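Local coordinates for protein probable enoyl-CoA hydratase/isomerase (Pseudomonas aeruginosa PAO1, PDB 5YLO) that probably acts as a Delta3,Delta2-enoyl-CoA isomerase of the crotonase family, shifting double bonds so that unsaturated fatty acids can be degraded, at residues Pro6-Val11 / Ala36-Arg40; Leu41-Asp47 / Arg95-Lys101. Residue numbers count along the deposited sequence, not the author numbering.

Contact 1: Pro6-Val11 / Ala36-Arg40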
loop_
_atom_site.group_PDB
_atom_site.type_symbol
_atom_site.label_atom_id
_atom_site.label_comp_id
_atom_site.label_asym_id
_atom_site.label_seq_id
_atom_site.Cartn_x
_atom_site.Cartn_y
_atom_site.Cartn_z
ATOM N N PRO A 6 -24.891 -24.946 -12.786
ATOM C CA PRO A 6 -24.667 -23.502 -12.610
ATOM C C PRO A 6 -23.209 -23.117 -12.756
ATOM O O PRO A 6 -22.908 -21.967 -13.101
ATOM C CB PRO A 6 -25.176 -23.242 -11.189
ATOM C CG PRO A 6 -24.960 -24.556 -10.488
ATOM C CD PRO A 6 -25.252 -25.611 -11.523
ATOM N N LEU A 7 -22.299 -24.057 -12.523
ATOM C CA LEU A 7 -20.865 -23.813 -12.564
ATOM C C LEU A 7 -20.216 -24.959 -13.322
ATOM O O LEU A 7 -20.309 -26.115 -12.895
ATOM C CB LEU A 7 -20.301 -23.712 -11.147
ATOM C CG LEU A 7 -18.940 -23.054 -10.954
ATOM C CD1 LEU A 7 -19.083 -21.542 -10.880
ATOM C CD2 LEU A 7 -18.278 -23.605 -9.706
ATOM N N GLN A 8 -19.576 -24.649 -14.445
ATOM C CA GLN A 8 -18.889 -25.659 -15.239
ATOM C C GLN A 8 -17.495 -25.870 -14.664
ATOM O O GLN A 8 -16.710 -24.921 -14.558
ATOM C CB GLN A 8 -18.810 -25.250 -16.709
ATOM C CG GLN A 8 -18.560 -26.423 -17.655
ATOM C CD GLN A 8 -17.359 -26.216 -18.562
ATOM O OE1 GLN A 8 -16.661 -25.205 -18.474
ATOM N NE2 GLN A 8 -17.111 -27.182 -19.442
ATOM N N THR A 9 -17.186 -27.109 -14.298
ATOM C CA THR A 9 -15.941 -27.442 -13.623
ATOM C C THR A 9 -15.173 -28.472 -14.438
ATOM O O THR A 9 -15.745 -29.475 -14.874
ATOM C CB THR A 9 -16.213 -27.984 -12.219
ATOM O OG1 THR A 9 -16.897 -26.991 -11.443
ATOM C CG2 THR A 9 -14.910 -28.353 -11.539
ATOM N N ARG A 10 -13.880 -28.221 -14.637
ATOM C CA ARG A 10 -13.006 -29.185 -15.288
ATOM C C ARG A 10 -11.631 -29.100 -14.635
ATOM O O ARG A 10 -11.176 -28.013 -14.273
ATOM C CB ARG A 10 -12.926 -28.939 -16.805
ATOM C CG ARG A 10 -12.018 -27.794 -17.234
ATOM C CD ARG A 10 -12.557 -27.063 -18.460
ATOM N NE ARG A 10 -11.531 -26.228 -19.082
ATOM C CZ ARG A 10 -11.782 -25.140 -19.803
ATOM N NH1 ARG A 10 -13.032 -24.737 -19.988
ATOM N NH2 ARG A 10 -10.782 -24.446 -20.330
ATOM N N VAL A 11 -10.991 -30.254 -14.462
ATOM C CA VAL A 11 -9.690 -30.349 -13.804
ATOM C C VAL A 11 -8.723 -31.017 -14.773
ATOM O O VAL A 11 -8.890 -32.195 -15.113
ATOM C CB VAL A 11 -9.764 -31.124 -12.481
ATOM C CG1 VAL A 11 -8.383 -31.224 -11.855
ATOM C CG2 VAL A 11 -10.738 -30.451 -11.526
ATOM N N ALA A 36 -22.755 -23.136 -5.267
ATOM C CA ALA A 36 -22.054 -24.148 -6.053
ATOM C C ALA A 36 -20.551 -23.895 -6.053
ATOM O O ALA A 36 -19.758 -24.786 -5.728
ATOM C CB ALA A 36 -22.600 -24.177 -7.481
ATOM N N LEU A 37 -20.145 -22.678 -6.420
ATOM C CA LEU A 37 -18.739 -22.296 -6.331
ATOM C C LEU A 37 -18.237 -22.419 -4.897
ATOM O O LEU A 37 -17.083 -22.794 -4.658
ATOM C CB LEU A 37 -18.575 -20.867 -6.857
ATOM C CG LEU A 37 -17.201 -20.230 -7.065
ATOM C CD1 LEU A 37 -16.290 -21.155 -7.841
ATOM C CD2 LEU A 37 -17.354 -18.898 -7.791
ATOM N N HIS A 38 -19.092 -22.121 -3.930
ATOM C CA HIS A 38 -18.667 -22.250 -2.548
ATOM C C HIS A 38 -18.342 -23.692 -2.187
ATOM O O HIS A 38 -17.366 -23.944 -1.485
ATOM C CB HIS A 38 -19.691 -21.693 -1.566
ATOM C CG HIS A 38 -19.214 -21.701 -0.148
ATOM N ND1 HIS A 38 -19.232 -20.583 0.653
ATOM C CD2 HIS A 38 -18.673 -22.691 0.601
ATOM C CE1 HIS A 38 -18.740 -20.885 1.840
ATOM N NE2 HIS A 38 -18.391 -22.158 1.834
ATOM N N VAL A 39 -19.145 -24.646 -2.656
ATOM C CA VAL A 39 -18.856 -26.036 -2.307
ATOM C C VAL A 39 -17.705 -26.583 -3.147
ATOM O O VAL A 39 -16.874 -27.353 -2.651
ATOM C CB VAL A 39 -20.125 -26.898 -2.447
ATOM C CG1 VAL A 39 -19.837 -28.349 -2.083
ATOM C CG2 VAL A 39 -21.235 -26.346 -1.573
ATOM N N ARG A 40 -17.627 -26.192 -4.422
ATOM C CA ARG A 40 -16.556 -26.684 -5.286
ATOM C C ARG A 40 -15.194 -26.186 -4.819
ATOM O O ARG A 40 -14.189 -26.897 -4.941
ATOM C CB ARG A 40 -16.818 -26.263 -6.733
ATOM C CG ARG A 40 -15.825 -26.809 -7.753
ATOM C CD ARG A 40 -16.154 -28.235 -8.176
ATOM N NE ARG A 40 -15.440 -29.237 -7.388
ATOM C CZ ARG A 40 -14.241 -29.722 -7.699
ATOM N NH1 ARG A 40 -13.672 -30.634 -6.927
ATOM N NH2 ARG A 40 -13.604 -29.297 -8.781
#
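In this crotonase-type fold, helix 31-46 is the crossover of a beta-alpha-beta unit between parallel strands 15-20 and 52-56, and here it packs over the antiparallel edge strand 7-12 with no polar bond between the two segments. P6, just before the strand, sets its ring against A36, with CG 3.8 Å from CB of A36. L7 follows as the buried centre of the contact: its CD2 lies 3.6 Å from CA of L37 and 3.7 Å from CD1 of L37. Q8 and R10 belong to the other face of the strand, and their backbones pair with V19 and W17 of strand 15-20. T9 and V11 instead meet R40, whose NH2 lies 3.2 Å from CG2 of T9 and 4.1 Å from CG2 of V11, both methyls near the guanidinium plane. The axes of strand 7-11 and helix 36-40 come within 9.7 Å and run nearly parallel, at 23°, so L7 lies level with A36 and T9 with R40. Apolar packing and methyl-guanidinium contacts thus join strand to helix, while the strand's backbone bonds go to strand 15-20.

Contact 2: Leu41-Asp47 / Arg95-Lys101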
loop_
_atom_site.group_PDB
_atom_site.type_symbol
_atom_site.label_atom_id
_atom_site.label_comp_id
_atom_site.label_asym_id
_atom_site.label_seq_id
_atom_site.Cartn_x
_atom_site.Cartn_y
_atom_site.Cartn_z
ATOM N N LEU A 41 -15.136 -24.962 -4.284
ATOM C CA LEU A 41 -13.880 -24.450 -3.747
ATOM C C LEU A 41 -13.394 -25.299 -2.580
ATOM O O LEU A 41 -12.195 -25.579 -2.463
ATOM C CB LEU A 41 -14.042 -22.994 -3.314
ATOM C CG LEU A 41 -14.054 -21.934 -4.414
ATOM C CD1 LEU A 41 -14.338 -20.568 -3.819
ATOM C CD2 LEU A 41 -12.737 -21.927 -5.169
ATOM N N ASP A 42 -14.311 -25.713 -1.702
ATOM C CA ASP A 42 -13.931 -26.575 -0.588
ATOM C C ASP A 42 -13.393 -27.909 -1.087
ATOM O O ASP A 42 -12.475 -28.481 -0.488
ATOM C CB ASP A 42 -15.126 -26.787 0.342
ATOM C CG ASP A 42 -14.812 -27.723 1.492
ATOM O OD1 ASP A 42 -14.166 -27.275 2.463
ATOM O OD2 ASP A 42 -15.215 -28.905 1.429
ATOM N N ALA A 43 -13.945 -28.416 -2.191
ATOM C CA ALA A 43 -13.436 -29.658 -2.759
ATOM C C ALA A 43 -12.032 -29.473 -3.322
ATOM O O ALA A 43 -11.209 -30.393 -3.264
ATOM C CB ALA A 43 -14.390 -30.173 -3.835
ATOM N N CYS A 44 -11.735 -28.288 -3.861
ATOM C CA CYS A 44 -10.407 -28.049 -4.421
ATOM C C CYS A 44 -9.339 -28.034 -3.335
ATOM O O CYS A 44 -8.242 -28.572 -3.530
ATOM C CB CYS A 44 -10.394 -26.741 -5.210
ATOM S SG CYS A 44 -11.320 -26.800 -6.762
ATOM N N GLU A 45 -9.634 -27.426 -2.183
ATOM C CA GLU A 45 -8.672 -27.415 -1.084
ATOM C C GLU A 45 -8.313 -28.831 -0.651
ATOM O O GLU A 45 -7.136 -29.151 -0.444
ATOM C CB GLU A 45 -9.229 -26.626 0.099
ATOM C CG GLU A 45 -8.857 -25.162 0.105
ATOM C CD GLU A 45 -9.074 -24.525 1.459
ATOM O OE1 GLU A 45 -8.838 -25.208 2.478
ATOM O OE2 GLU A 45 -9.486 -23.348 1.506
ATOM N N ARG A 46 -9.319 -29.696 -0.510
ATOM C CA ARG A 46 -9.074 -31.053 -0.030
ATOM C C ARG A 46 -8.426 -31.932 -1.092
ATOM O O ARG A 46 -7.698 -32.872 -0.754
ATOM C CB ARG A 46 -10.387 -31.679 0.445
ATOM C CG ARG A 46 -10.904 -31.131 1.768
ATOM C CD ARG A 46 -12.429 -31.097 1.809
ATOM N NE ARG A 46 -13.029 -32.129 0.968
ATOM C CZ ARG A 46 -14.328 -32.414 0.944
ATOM N NH1 ARG A 46 -15.172 -31.753 1.723
ATOM N NH2 ARG A 46 -14.782 -33.367 0.142
ATOM N N ASP A 47 -8.665 -31.649 -2.365
ATOM C CA ASP A 47 -8.214 -32.532 -3.438
ATOM C C ASP A 47 -6.710 -32.401 -3.651
ATOM O O ASP A 47 -6.223 -31.292 -3.906
ATOM C CB ASP A 47 -8.973 -32.204 -4.722
ATOM C CG ASP A 47 -8.879 -33.304 -5.767
ATOM O OD1 ASP A 47 -7.895 -34.073 -5.755
ATOM O OD2 ASP A 47 -9.796 -33.394 -6.610
ATOM N N ARG A 95 -13.904 -17.577 1.947
ATOM C CA ARG A 95 -13.247 -18.842 1.593
ATOM C C ARG A 95 -12.305 -18.755 0.386
ATOM O O ARG A 95 -11.199 -19.294 0.415
ATOM C CB ARG A 95 -14.292 -19.935 1.357
ATOM C CG ARG A 95 -13.708 -21.266 0.914
ATOM C CD ARG A 95 -14.796 -22.311 0.722
ATOM N NE ARG A 95 -15.514 -22.585 1.964
ATOM C CZ ARG A 95 -15.157 -23.518 2.842
ATOM N NH1 ARG A 95 -15.870 -23.698 3.946
ATOM N NH2 ARG A 95 -14.089 -24.269 2.617
ATOM N N LEU A 96 -12.749 -18.075 -0.668
ATOM C CA LEU A 96 -11.935 -17.880 -1.864
ATOM C C LEU A 96 -10.700 -17.048 -1.545
ATOM O O LEU A 96 -9.596 -17.353 -2.007
ATOM C CB LEU A 96 -12.755 -17.213 -2.968
ATOM C CG LEU A 96 -11.999 -16.975 -4.277
ATOM C CD1 LEU A 96 -11.527 -18.296 -4.871
ATOM C CD2 LEU A 96 -12.867 -16.214 -5.267
ATOM N N HIS A 97 -10.875 -15.993 -0.749
ATOM C CA HIS A 97 -9.765 -15.110 -0.418
ATOM C C HIS A 97 -8.694 -15.836 0.387
ATOM O O HIS A 97 -7.498 -15.570 0.221
ATOM C CB HIS A 97 -10.295 -13.896 0.345
ATOM C CG HIS A 97 -9.241 -13.112 1.061
ATOM N ND1 HIS A 97 -9.179 -13.032 2.435
ATOM C CD2 HIS A 97 -8.211 -12.368 0.593
ATOM C CE1 HIS A 97 -8.153 -12.276 2.785
ATOM N NE2 HIS A 97 -7.549 -11.860 1.686
ATOM N N ALA A 98 -9.102 -16.761 1.255
ATOM C CA ALA A 98 -8.189 -17.492 2.124
ATOM C C ALA A 98 -7.907 -18.909 1.636
ATOM O O ALA A 98 -7.394 -19.724 2.408
ATOM C CB ALA A 98 -8.746 -17.536 3.548
ATOM N N LEU A 99 -8.223 -19.214 0.379
ATOM C CA LEU A 99 -8.066 -20.567 -0.141
ATOM C C LEU A 99 -6.602 -20.994 -0.111
ATOM O O LEU A 99 -5.701 -20.203 -0.397
ATOM C CB LEU A 99 -8.605 -20.640 -1.568
ATOM C CG LEU A 99 -8.918 -22.032 -2.112
ATOM C CD1 LEU A 99 -10.323 -22.450 -1.702
ATOM C CD2 LEU A 99 -8.752 -22.069 -3.621
ATOM N N ASP A 100 -6.365 -22.264 0.224
ATOM C CA ASP A 100 -5.008 -22.758 0.433
ATOM C C ASP A 100 -4.274 -23.102 -0.859
ATOM O O ASP A 100 -3.099 -23.482 -0.796
ATOM C CB ASP A 100 -5.026 -23.986 1.345
ATOM C CG ASP A 100 -5.194 -23.623 2.806
ATOM O OD1 ASP A 100 -4.898 -22.466 3.174
ATOM O OD2 ASP A 100 -5.612 -24.503 3.590
ATOM N N LYS A 101 -4.923 -22.985 -2.009
ATOM C CA LYS A 101 -4.298 -23.189 -3.303
ATOM C C LYS A 101 -4.125 -21.853 -4.018
ATOM O O LYS A 101 -4.864 -20.896 -3.757
ATOM C CB LYS A 101 -5.146 -24.124 -4.175
ATOM C CG LYS A 101 -5.643 -25.378 -3.471
ATOM C CD LYS A 101 -4.592 -26.472 -3.413
ATOM C CE LYS A 101 -5.217 -27.771 -2.919
ATOM N NZ LYS A 101 -4.277 -28.927 -2.909
#
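D42 bridges two arginines in a salt-bridge network: its OD1 pairs with NH2 of R95 at 3.0 Å, while its OD2 binds NH1 of R46, one turn along its own helix, at 2.9 Å. At the other end, NZ of K101 donates a hydrogen bond to the carbonyl O of D47, 3.2 Å away, and another to the carbonyl of V50, so one ammonium ties together the chain leaving helix 31-46. The lysine's CE lies 3.2 Å from O of C44 and 3.4 Å from O of E45, placing its aliphatic arm along the last carbonyls of the helix. The E45 carboxylate lies over L99, with OE2 3.4 Å from CD1 of L99, and its OE1 sits 3.5 Å from OD2 of D100, two like charges close together, although D100 also has a weak, long ion pair with R215. Further in, L41 packs its CD1 on CD1 of L96 at 3.8 Å and its CB near CD1 of L99 at 4.1 Å; L96 and L99 continue onto L55 and V53 of strand 52-56. The chemistry thus joins a leucine cluster over the sheet to polar links at both ends of a helix end packed against a helix-to-strand connection; K101 holds the chain just after the helix through the carbonyls of D47 and V50, its CE merely packing against those of C44 and E45.

In the fold
Helix 31-46 is the shared element: contact 1 uses its middle and contact 2 its C-terminal part, with centres 12 Å apart. Both are partly buried, combining buried leucines with more accessible polar groups. They meet where NE2 of H38 comes within 2.9 Å of NE of R95. Contact 1 sets the helix against strand 7-12, outermost in the sheet within this chain. Contact 2, burying 508 Å² against 281 Å², sets it against the end of helix 85-97 and the turn leading to strand 103-107. The principle is that one helix meets neighbours of different kinds through different side chains: apolar and methyl contacts to the edge strand, salt bridges and a lysine bond at its C-terminal end.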